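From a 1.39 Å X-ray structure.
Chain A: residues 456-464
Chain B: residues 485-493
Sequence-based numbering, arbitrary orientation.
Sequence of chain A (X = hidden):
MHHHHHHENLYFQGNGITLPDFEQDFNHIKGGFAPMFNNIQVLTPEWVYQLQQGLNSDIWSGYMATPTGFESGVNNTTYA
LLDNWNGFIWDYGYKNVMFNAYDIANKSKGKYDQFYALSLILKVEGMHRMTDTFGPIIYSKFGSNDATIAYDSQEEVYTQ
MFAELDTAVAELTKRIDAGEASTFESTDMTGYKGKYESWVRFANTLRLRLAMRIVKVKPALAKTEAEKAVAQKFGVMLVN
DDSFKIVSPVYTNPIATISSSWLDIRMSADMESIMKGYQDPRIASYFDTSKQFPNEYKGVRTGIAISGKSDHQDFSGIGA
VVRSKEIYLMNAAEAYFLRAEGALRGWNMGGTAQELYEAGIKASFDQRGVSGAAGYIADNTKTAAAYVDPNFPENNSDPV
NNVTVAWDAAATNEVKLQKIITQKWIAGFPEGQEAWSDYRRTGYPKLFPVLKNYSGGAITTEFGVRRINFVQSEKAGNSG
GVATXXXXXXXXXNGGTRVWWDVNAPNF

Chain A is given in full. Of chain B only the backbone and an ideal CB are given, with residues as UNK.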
ATOM      1  N   GLY A 456      12.484  11.371 -13.545  1.00 16.35           N
ATOM      2  CA  GLY A 456      13.260  12.003 -12.490  1.00 18.19           C
ATOM      3  C   GLY A 456      13.224  11.252 -11.172  1.00 19.98           C
ATOM      4  O   GLY A 456      13.443  11.841 -10.111  1.00 24.57           O
ATOM      5  N   GLY A 457      12.945   9.955 -11.232  1.00 15.21           N
ATOM      6  CA  GLY A 457      12.945   9.124 -10.042  1.00 20.03           C
ATOM      7  C   GLY A 457      11.570   8.844  -9.455  1.00 17.05           C
ATOM      8  O   GLY A 457      11.438   8.005  -8.565  1.00 20.34           O
ATOM      9  N   ALA A 458      10.548   9.539  -9.942  1.00 16.24           N
ATOM     10  CA  ALA A 458       9.197   9.388  -9.397  1.00 13.24           C
ATOM     11  C   ALA A 458       8.565   8.055  -9.790  1.00 12.80           C
ATOM     12  O   ALA A 458       7.721   7.529  -9.065  1.00 13.90           O
ATOM     13  CB  ALA A 458       8.319  10.524  -9.866  1.00 17.16           C
ATOM     14  N   ILE A 459       8.963   7.524 -10.946  1.00 12.49           N
ATOM     15  CA  ILE A 459       8.392   6.291 -11.474  1.00 11.64           C
ATOM     16  C   ILE A 459       9.520   5.316 -11.756  1.00 11.68           C
ATOM     17  O   ILE A 459      10.491   5.670 -12.433  1.00 12.85           O
ATOM     18  CB  ILE A 459       7.584   6.551 -12.766  1.00 11.38           C
ATOM     19  CG1 ILE A 459       6.459   7.553 -12.481  1.00 11.64           C
ATOM     20  CG2 ILE A 459       7.030   5.239 -13.337  1.00  9.32           C
ATOM     21  CD1 ILE A 459       5.675   7.976 -13.708  1.00 11.59           C
ATOM     22  N   THR A 460       9.413   4.105 -11.227  1.00 11.07           N
ATOM     23  CA  THR A 460      10.468   3.110 -11.420  1.00 11.52           C
ATOM     24  C   THR A 460      10.342   2.433 -12.781  1.00 12.61           C
ATOM     25  O   THR A 460       9.246   2.251 -13.315  1.00 11.55           O
ATOM     26  CB  THR A 460      10.476   1.996 -10.328  1.00 11.77           C
ATOM     27  OG1 THR A 460       9.353   1.125 -10.497  1.00 13.02           O
ATOM     28  CG2 THR A 460      10.482   2.582  -8.906  1.00 12.83           C
ATOM     29  N   THR A 461      11.477   2.033 -13.334  1.00 12.27           N
ATOM     30  CA  THR A 461      11.472   1.234 -14.549  1.00 11.65           C
ATOM     31  C   THR A 461      10.871  -0.142 -14.286  1.00 11.08           C
ATOM     32  O   THR A 461      10.113  -0.673 -15.090  1.00 11.35           O
ATOM     33  CB  THR A 461      12.897   1.126 -15.103  1.00 12.49           C
ATOM     34  OG1 THR A 461      13.301   2.426 -15.531  1.00 14.79           O
ATOM     35  CG2 THR A 461      12.968   0.161 -16.286  1.00 13.20           C
ATOM     36  N   GLU A 462      11.182  -0.707 -13.125  1.00 11.93           N
ATOM     37  CA  GLU A 462      10.742  -2.042 -12.791  1.00 14.21           C
ATOM     38  C   GLU A 462       9.213  -2.173 -12.695  1.00 11.36           C
ATOM     39  O   GLU A 462       8.625  -3.094 -13.247  1.00 13.95           O
ATOM     40  CB  GLU A 462      11.396  -2.429 -11.464  1.00 18.79           C
ATOM     41  CG  GLU A 462      11.274  -3.861 -11.098  1.00 19.33           C
ATOM     42  CD  GLU A 462      12.168  -4.221  -9.918  1.00 14.77           C
ATOM     43  OE1 GLU A 462      12.897  -3.338  -9.398  1.00 22.69           O
ATOM     44  OE2 GLU A 462      12.154  -5.390  -9.541  1.00 18.63           O
ATOM     45  N   PHE A 463       8.577  -1.236 -11.993  1.00 11.14           N
ATOM     46  CA  PHE A 463       7.137  -1.318 -11.764  1.00 10.99           C
ATOM     47  C   PHE A 463       6.302  -0.415 -12.655  1.00  9.66           C
ATOM     48  O   PHE A 463       5.091  -0.591 -12.758  1.00 10.56           O
ATOM     49  CB  PHE A 463       6.826  -1.123 -10.279  1.00 11.44           C
ATOM     50  CG  PHE A 463       7.443  -2.186  -9.431  1.00 11.68           C
ATOM     51  CD1 PHE A 463       6.837  -3.424  -9.321  1.00 15.62           C
ATOM     52  CD2 PHE A 463       8.656  -1.972  -8.811  1.00 11.57           C
ATOM     53  CE1 PHE A 463       7.421  -4.433  -8.568  1.00 14.96           C
ATOM     54  CE2 PHE A 463       9.240  -2.985  -8.060  1.00 13.04           C
ATOM     55  CZ  PHE A 463       8.617  -4.205  -7.952  1.00 13.52           C
ATOM     56  N   GLY A 464       6.955   0.537 -13.307  1.00  9.51           N
ATOM     57  CA  GLY A 464       6.259   1.385 -14.256  1.00  8.92           C
ATOM     58  C   GLY A 464       5.227   2.302 -13.631  1.00  8.29           C
ATOM     59  O   GLY A 464       5.243   2.580 -12.425  1.00  9.23           O
TER
ATOM     60  N   UNK B 485      16.006  -5.818  -2.698  1.00  9.69           N
ATOM     61  CA  UNK B 485      15.252  -5.001  -1.755  1.00  9.42           C
ATOM     62  C   UNK B 485      14.352  -4.024  -2.485  1.00  9.93           C
ATOM     63  O   UNK B 485      13.179  -3.878  -2.138  1.00  9.23           O
ATOM     64  CB  UNK B 485      16.199  -4.246  -0.820  1.00  9.42           C
ATOM     65  N   UNK B 486      14.885  -3.361  -3.502  1.00 10.29           N
ATOM     66  CA  UNK B 486      14.075  -2.423  -4.265  1.00 12.23           C
ATOM     67  C   UNK B 486      12.934  -3.159  -4.971  1.00 10.79           C
ATOM     68  O   UNK B 486      11.793  -2.686  -4.980  1.00 12.06           O
ATOM     69  CB  UNK B 486      14.939  -1.672  -5.280  1.00 12.23           C
ATOM     70  N   UNK B 487      13.218  -4.333  -5.527  1.00  9.70           N
ATOM     71  CA  UNK B 487      12.163  -5.136  -6.131  1.00 10.57           C
ATOM     72  C   UNK B 487      11.059  -5.413  -5.111  1.00 12.46           C
ATOM     73  O   UNK B 487       9.875  -5.268  -5.411  1.00 17.38           O
ATOM     74  CB  UNK B 487      12.731  -6.448  -6.675  1.00 10.57           C
ATOM     75  N   UNK B 488      11.441  -5.791  -3.894  1.00  9.05           N
ATOM     76  CA  UNK B 488      10.452  -6.175  -2.891  1.00  9.96           C
ATOM     77  C   UNK B 488       9.799  -4.978  -2.196  1.00  7.95           C
ATOM     78  O   UNK B 488       8.825  -5.146  -1.475  1.00  8.17           O
ATOM     79  CB  UNK B 488      11.110  -7.075  -1.843  1.00  9.96           C
ATOM     80  N   UNK B 489      10.321  -3.782  -2.453  1.00  8.61           N
ATOM     81  CA  UNK B 489       9.739  -2.529  -1.982  1.00  8.15           C
ATOM     82  C   UNK B 489       8.589  -2.048  -2.869  1.00  8.92           C
ATOM     83  O   UNK B 489       7.659  -1.401  -2.379  1.00  8.68           O
ATOM     84  CB  UNK B 489      10.821  -1.450  -1.911  1.00  8.15           C
ATOM     85  N   UNK B 490       8.670  -2.331  -4.171  1.00  8.70           N
ATOM     86  CA  UNK B 490       7.591  -2.034  -5.112  1.00  9.54           C
ATOM     87  C   UNK B 490       7.507  -0.613  -5.633  1.00  9.34           C
ATOM     88  O   UNK B 490       6.563  -0.262  -6.351  1.00  8.76           O
ATOM     89  CB  UNK B 490       6.255  -2.372  -4.446  1.00  9.54           C
ATOM     90  N   UNK B 491       8.487   0.223  -5.291  1.00  9.10           N
ATOM     91  CA  UNK B 491       8.468   1.604  -5.729  1.00  9.57           C
ATOM     92  C   UNK B 491       9.782   2.282  -5.415  1.00  8.91           C
ATOM     93  O   UNK B 491      10.738   1.618  -5.002  1.00  9.41           O
ATOM     94  CB  UNK B 491       7.310   2.361  -5.076  1.00  9.57           C
ATOM     95  N   UNK B 492       9.838   3.604  -5.605  1.00  8.99           N
ATOM     96  CA  UNK B 492      11.088   4.346  -5.407  1.00  9.42           C
ATOM     97  C   UNK B 492      11.656   4.170  -3.998  1.00  9.03           C
ATOM     98  O   UNK B 492      10.931   4.158  -2.990  1.00  8.69           O
ATOM     99  CB  UNK B 492      10.860   5.833  -5.684  1.00  9.42           C
ATOM    100  N   UNK B 493      12.974   4.027  -3.940  1.00  9.00           N
ATOM    101  CA  UNK B 493      13.677   3.842  -2.671  1.00  8.57           C
ATOM    102  C   UNK B 493      13.930   5.188  -1.999  1.00  8.55           C
ATOM    103  O   UNK B 493      15.047   5.708  -1.996  1.00 10.26           O
ATOM    104  CB  UNK B 493      14.998   3.102  -2.891  1.00  8.57           C
TER

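Positions 485 to 489 of chain B form the end of a helix, and the residues after it run as a loop past chain A. At position 485 nothing of the other stretch lies within reach of an ideal CB, so chain A sets no demand there and almost any helix-compatible residue would fit; the deposited residue is Gly B485.

Position 486 directs its CA-to-CB bond sideways, with the ideal CB 4.9 Å from OE1 of Glu A462. A small or medium aliphatic residue would fit, as would a polar one able to turn to the carboxylate. The residue is Val B486, in the t rotamer, whose CG1 comes within 4.3 Å of Glu A462 OE1.

Position 487 is the most sharply defined. Its CB also points sideways, yet the ideal CB sits only 3.1 Å from Glu A462 OE2, a tight approach to an acceptor that calls for a short side chain with a donor close to the backbone. Serine is the natural candidate; threonine could also donate, but with its hydroxyl placed at m its methyl would be crowded by the same carboxylate oxygen. Alanine would leave that oxygen without a partner here. The deposited Ser B487, with chi1 in m, donates from OG to Glu A462 OE2 in a very short hydrogen bond of 2.4 Å. Ser B487 O lies 3.0 Å from CZ of Phe A463, near the ring plane, where the electropositive ring edge suits a carbonyl oxygen.

At position 488 the CB points away from chain A, leaving room for a long or polar side chain; Lys B488 extends there and its NZ is hydrogen-bonded elsewhere in the structure. Position 489 points sideways with nothing of chain A near its ideal CB, so the contact does not discriminate. It is Leu B489.

Position 490 leaves helical geometry with phi of 82°, which favours glycine, with asparagine a less likely alternative. A CB would point away from chain A, so the backbone itself meets the aromatic ring. Gly B490 is found, and its CA lies over one face of Phe A463, 3.8 Å from the ring centroid, in a CH-pi contact.

Position 491 is fully extended, with phi and psi both at -171°, a conformation easiest for glycine though open to other residues. Its CB would point away, 5.0 Å from Thr A460 CG2. The residue is Gly B491, whose C atom packs 3.6 Å from Thr A460 CG2.

Position 492 has phi of -57° and psi of 139°, angles that suit proline, and its ideal CB lies 3.7 Å from Gly A457 O and near the methyl of Thr A460. A compact apolar residue fits. Pro B492 places CG 3.6 Å from Ala A458 O, while its CD rests 3.8 Å from Thr A460 CG2.

Position 493 is beyond chain A's reach and tolerates polar residues; Asp B493 turns its carboxylate away, to hydrogen bonds elsewhere in the structure.

Chain B 485-493: GVSKLGGPD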
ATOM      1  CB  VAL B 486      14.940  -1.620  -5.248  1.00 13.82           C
ATOM      2  CG1 VAL B 486      14.071  -0.746  -6.133  1.00 19.03           C
ATOM      3  CG2 VAL B 486      15.948  -0.772  -4.471  1.00 14.77           C
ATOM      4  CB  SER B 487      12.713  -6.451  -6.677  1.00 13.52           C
ATOM      5  OG  SER B 487      13.575  -6.221  -7.787  1.00 16.30           O
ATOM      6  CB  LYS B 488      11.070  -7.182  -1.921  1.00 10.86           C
ATOM      7  CG  LYS B 488      11.364  -8.507  -2.662  1.00 13.45           C
ATOM      8  CD  LYS B 488      12.181  -9.501  -1.871  1.00 14.87           C
ATOM      9  CE  LYS B 488      12.675 -10.609  -2.800  1.00 15.73           C
ATOM     10  NZ  LYS B 488      13.277 -11.755  -2.052  1.00 22.54           N
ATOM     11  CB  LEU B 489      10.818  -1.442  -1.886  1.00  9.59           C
ATOM     12  CG  LEU B 489      10.393  -0.076  -1.339  1.00  8.88           C
ATOM     13  CD1 LEU B 489      10.079  -0.149   0.143  1.00  9.56           C
ATOM     14  CD2 LEU B 489      11.507   0.943  -1.589  1.00 10.99           C
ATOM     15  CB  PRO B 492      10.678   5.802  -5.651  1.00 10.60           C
ATOM     16  CG  PRO B 492       9.488   5.705  -6.566  1.00 13.82           C
ATOM     17  CD  PRO B 492       8.753   4.465  -6.107  1.00  9.77           C
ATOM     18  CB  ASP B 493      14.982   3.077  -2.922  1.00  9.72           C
ATOM     19  CG  ASP B 493      15.796   2.825  -1.659  1.00  9.58           C
ATOM     20  OD1 ASP B 493      15.242   2.810  -0.532  1.00  9.48           O
ATOM     21  OD2 ASP B 493      17.027   2.637  -1.816  1.00 10.27           O
TER
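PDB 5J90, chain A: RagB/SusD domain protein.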